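Local coordinates for beta-fructofuranosidase (Bifidobacterium adolescentis, PDB 6NOB), which probably hydrolyses terminal, non-reducing beta-D-fructofuranoside residues of substrates such as sucrose, at residues A[20-24]-A[46-50]; A[5-9]-A[93-97]. All coordinates share one frame. Where two conformers were deposited one is given. Residues are numbered along the deposited sequence.

Contact 1 (A[20-24]-A[46-50]); sequences FAERC and MPIAE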
# COMPACT_ATOMS: atom_id res chain seq x y z
N PHE A 20 23.09 -0.65 1.29
CA PHE A 20 22.56 0.70 1.47
C PHE A 20 23.18 1.26 2.75
O PHE A 20 22.76 0.91 3.86
CB PHE A 20 21.04 0.69 1.52
CG PHE A 20 20.40 0.27 0.22
CD1 PHE A 20 20.31 -1.07 -0.13
CD2 PHE A 20 19.91 1.22 -0.66
CE1 PHE A 20 19.74 -1.45 -1.32
CE2 PHE A 20 19.33 0.84 -1.86
CZ PHE A 20 19.25 -0.50 -2.19
N ALA A 21 24.17 2.12 2.59
CA ALA A 21 25.03 2.56 3.69
C ALA A 21 24.78 4.02 4.04
O ALA A 21 24.48 4.85 3.17
CB ALA A 21 26.50 2.35 3.35
N GLU A 22 24.93 4.33 5.32
CA GLU A 22 24.79 5.68 5.85
C GLU A 22 26.13 6.12 6.40
O GLU A 22 26.77 5.37 7.16
CB GLU A 22 23.72 5.74 6.94
CG GLU A 22 23.29 7.14 7.34
CD GLU A 22 22.06 7.13 8.24
OE1 GLU A 22 21.42 6.06 8.36
OE2 GLU A 22 21.74 8.19 8.81
N ARG A 23 26.57 7.32 6.02
CA ARG A 23 27.81 7.85 6.56
C ARG A 23 27.68 8.07 8.06
O ARG A 23 26.73 8.71 8.52
CB ARG A 23 28.18 9.16 5.86
CG ARG A 23 29.51 9.74 6.31
CD ARG A 23 29.80 11.07 5.63
NE ARG A 23 29.93 10.94 4.18
CZ ARG A 23 31.05 10.58 3.56
NH1 ARG A 23 32.14 10.30 4.27
NH2 ARG A 23 31.08 10.48 2.24
N CYS A 24 28.62 7.53 8.83
CA CYS A 24 28.62 7.63 10.28
C CYS A 24 29.76 8.46 10.84
O CYS A 24 29.61 9.04 11.92
CB CYS A 24 28.67 6.23 10.91
SG CYS A 24 28.00 6.12 12.58
N MET A 46 32.38 5.76 -0.45
CA MET A 46 31.20 6.61 -0.57
C MET A 46 31.62 7.97 -1.11
O MET A 46 32.61 8.54 -0.63
CB MET A 46 30.51 6.76 0.78
CG MET A 46 29.22 7.56 0.74
SD MET A 46 28.33 7.55 2.31
CE MET A 46 27.89 5.82 2.45
N PRO A 47 30.93 8.50 -2.12
CA PRO A 47 31.29 9.83 -2.64
C PRO A 47 31.25 10.88 -1.53
O PRO A 47 30.41 10.82 -0.63
CB PRO A 47 30.21 10.10 -3.70
CG PRO A 47 29.78 8.74 -4.13
CD PRO A 47 29.85 7.87 -2.91
N ILE A 48 32.18 11.83 -1.62
CA ILE A 48 32.41 12.77 -0.51
C ILE A 48 31.13 13.50 -0.14
O ILE A 48 30.80 13.64 1.04
CB ILE A 48 33.53 13.76 -0.88
CG1 ILE A 48 34.68 13.04 -1.58
CG2 ILE A 48 34.03 14.48 0.37
CD1 ILE A 48 35.63 13.98 -2.30
N ALA A 49 30.39 13.98 -1.14
CA ALA A 49 29.25 14.85 -0.87
C ALA A 49 28.04 14.11 -0.32
O ALA A 49 27.10 14.76 0.15
CB ALA A 49 28.87 15.60 -2.14
N GLU A 50 28.04 12.78 -0.36
CA GLU A 50 26.86 11.99 -0.02
C GLU A 50 26.93 11.50 1.42
O GLU A 50 27.98 11.06 1.89
CB GLU A 50 26.71 10.79 -0.97
CG GLU A 50 26.61 11.17 -2.44
CD GLU A 50 26.50 9.96 -3.35
OE1 GLU A 50 26.15 8.87 -2.86
OE2 GLU A 50 26.75 10.11 -4.57
O HOH W 1 33.88 9.12 1.93
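The carbonyl oxygen of Glu50 accepts two hydrogen bonds from the guanidinium of Arg23, one from Arg23 NE to Glu50 O at 3.0 Å and one from Arg23 NH2 to Glu50 O at 3.2 Å. Arginine suits this place because its donors are spread around a flat group at the end of a long, largely extended chain, so a residue at the end of a strand can reach the backbone of a turn. Arg23 NH2 also donates to water 1 at 3.1 Å, and that water donates to Met46 O at 2.9 Å, which ties in the other end of the segment. Between these two points the chain folds into a type I turn, closed by Glu50 N to Pro47 O at 3.1 Å. Proline, which has no amide hydrogen to offer, fits the first position, where only its carbonyl is needed. Met46 supplies the apolar floor: its sulphur lies over one face of the guanidinium, and its flexible tip reaches the strand, with Met46 CE 3.8 Å from Ala21 CB. The small methyl of Ala21 lets that tip come close. The turn carries the chain from strand 40-45 of one sheet to strand 52-58 of the other, which pairs with strand 16-23 through Ala21 with His53 and Arg23 with Arg51, while Leu72 of strand 72-80 touches both Ala21 and Met46.

Contact 2 (A[5-9]-A[93-97]); sequences YSISV and VNMNP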
# COMPACT_ATOMS: atom_id res chain seq x y z
N TYR A 5 33.23 -2.56 11.09
CA TYR A 5 32.26 -3.65 11.19
C TYR A 5 32.50 -4.65 10.06
O TYR A 5 32.75 -4.26 8.92
CB TYR A 5 30.83 -3.11 11.13
CG TYR A 5 29.78 -4.07 11.62
CD1 TYR A 5 29.75 -4.47 12.95
CD2 TYR A 5 28.80 -4.57 10.76
CE1 TYR A 5 28.78 -5.35 13.41
CE2 TYR A 5 27.83 -5.45 11.22
CZ TYR A 5 27.83 -5.84 12.54
OH TYR A 5 26.87 -6.71 13.00
N SER A 6 32.40 -5.94 10.38
CA SER A 6 32.77 -6.99 9.45
C SER A 6 31.79 -8.15 9.52
O SER A 6 31.35 -8.54 10.61
CB SER A 6 34.19 -7.49 9.73
OG SER A 6 34.82 -7.93 8.55
N ILE A 7 31.46 -8.72 8.36
CA ILE A 7 30.62 -9.91 8.26
C ILE A 7 31.19 -10.84 7.20
O ILE A 7 32.02 -10.45 6.37
CB ILE A 7 29.15 -9.58 7.92
CG1 ILE A 7 29.04 -8.96 6.52
CG2 ILE A 7 28.53 -8.68 8.98
CD1 ILE A 7 27.63 -8.91 5.98
N SER A 8 30.72 -12.09 7.23
CA SER A 8 31.09 -13.10 6.25
C SER A 8 29.86 -13.53 5.47
O SER A 8 28.78 -13.72 6.05
CB SER A 8 31.73 -14.32 6.93
OG SER A 8 32.65 -14.96 6.06
N VAL A 9 30.01 -13.68 4.15
CA VAL A 9 28.89 -13.90 3.24
C VAL A 9 29.25 -14.99 2.24
O VAL A 9 30.31 -14.93 1.61
CB VAL A 9 28.51 -12.60 2.50
CG1 VAL A 9 27.56 -12.90 1.34
CG2 VAL A 9 27.89 -11.59 3.45
N VAL A 93 21.00 -9.73 3.02
CA VAL A 93 22.28 -9.71 3.71
C VAL A 93 22.16 -8.73 4.87
O VAL A 93 21.79 -7.57 4.67
CB VAL A 93 23.43 -9.32 2.77
CG1 VAL A 93 24.72 -9.10 3.57
CG2 VAL A 93 23.64 -10.40 1.71
N ASN A 94 22.48 -9.20 6.08
CA ASN A 94 22.34 -8.40 7.30
C ASN A 94 23.71 -7.87 7.70
O ASN A 94 24.53 -8.61 8.25
CB ASN A 94 21.72 -9.23 8.41
CG ASN A 94 21.78 -8.54 9.77
OD1 ASN A 94 21.77 -7.31 9.85
ND2 ASN A 94 21.86 -9.33 10.83
N MET A 95 23.96 -6.59 7.42
CA MET A 95 25.15 -5.91 7.90
C MET A 95 24.78 -4.75 8.82
O MET A 95 25.59 -3.84 9.02
CB MET A 95 26.00 -5.41 6.72
CG MET A 95 27.48 -5.36 7.03
SD MET A 95 28.49 -5.01 5.58
CE MET A 95 30.11 -4.88 6.35
N ASN A 96 23.58 -4.78 9.39
CA ASN A 96 23.13 -3.74 10.30
C ASN A 96 23.56 -4.11 11.72
O ASN A 96 23.08 -5.12 12.26
CB ASN A 96 21.62 -3.58 10.23
CG ASN A 96 21.15 -2.27 10.83
OD1 ASN A 96 21.80 -1.70 11.71
ND2 ASN A 96 20.00 -1.78 10.36
N PRO A 97 24.44 -3.34 12.36
CA PRO A 97 24.86 -3.67 13.73
C PRO A 97 23.73 -3.68 14.73
O PRO A 97 23.88 -4.26 15.81
CB PRO A 97 25.90 -2.59 14.06
CG PRO A 97 26.35 -2.06 12.72
CD PRO A 97 25.15 -2.16 11.82
O HOH W 2 23.99 -7.94 13.18
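Two four-stranded antiparallel sheets face each other as a small beta sandwich near the N-terminus, and here strand 5-9, at the margin of one sheet, packs on the chain that runs on from strand 91-92, at the margin of the other. The segments run nearly antiparallel, 159° apart, but their CA atoms stay 6.8 Å apart even at the closest pair, Ile7 and Met95, so side chains fill the gap. Strand alternation turns Tyr5, Ile7 and Val9 toward the partner and the small, polar Ser6 away, while Ser8 is out of reach. Ile7 is the central bump: its CD1 drops into a hollow lined by Val93 CG1 at 3.8 Å, Met95 CG at 3.7 Å and Asn94 O at 3.9 Å. Beta-branched Val9 and Val93 close one end compactly, CG2 of Val9 meeting CG1 of Val93 at 4.0 Å. At the other end the broad ring of Tyr5 covers Pro97 in a CH-pi contact, Pro97 CG lying 3.8 Å from the Tyr5 ring centroid, almost on its normal, and Tyr5 CD2 lies 4.0 Å from Met95 CG. Beside the hollow is an Asx turn, Asn94 OD1 accepting from Asn96 N at 3.1 Å, while Asn94 ND2 binds the carbonyls of Asp99 and Pro103. At the Tyr5 end, water 2 sits 3.1 Å from Tyr5 OH and gives a hydrogen bond to Asn96 O, also at 3.1 Å.

How the contacts relate
Contact 1 is nested within the chain loop that contact 2 closes, and both belong to the N-terminal sandwich, their centres about 17 Å apart and their nearest atoms about 8 Å apart, without touching. Strand 72-80 relates them: Val73 meets Glu22 of contact 1 and Pro97 of contact 2, while Arg75 pairs through its backbone with Phe20 and through its side chain with Asn96. Contact 1 combines polar and apolar contacts, whereas contact 2 is mainly apolar between its segments. With centres about 29 and 30 Å from the centre of the chain, both are peripheral; in this family the active site lies in the five-bladed propeller, a separate domain.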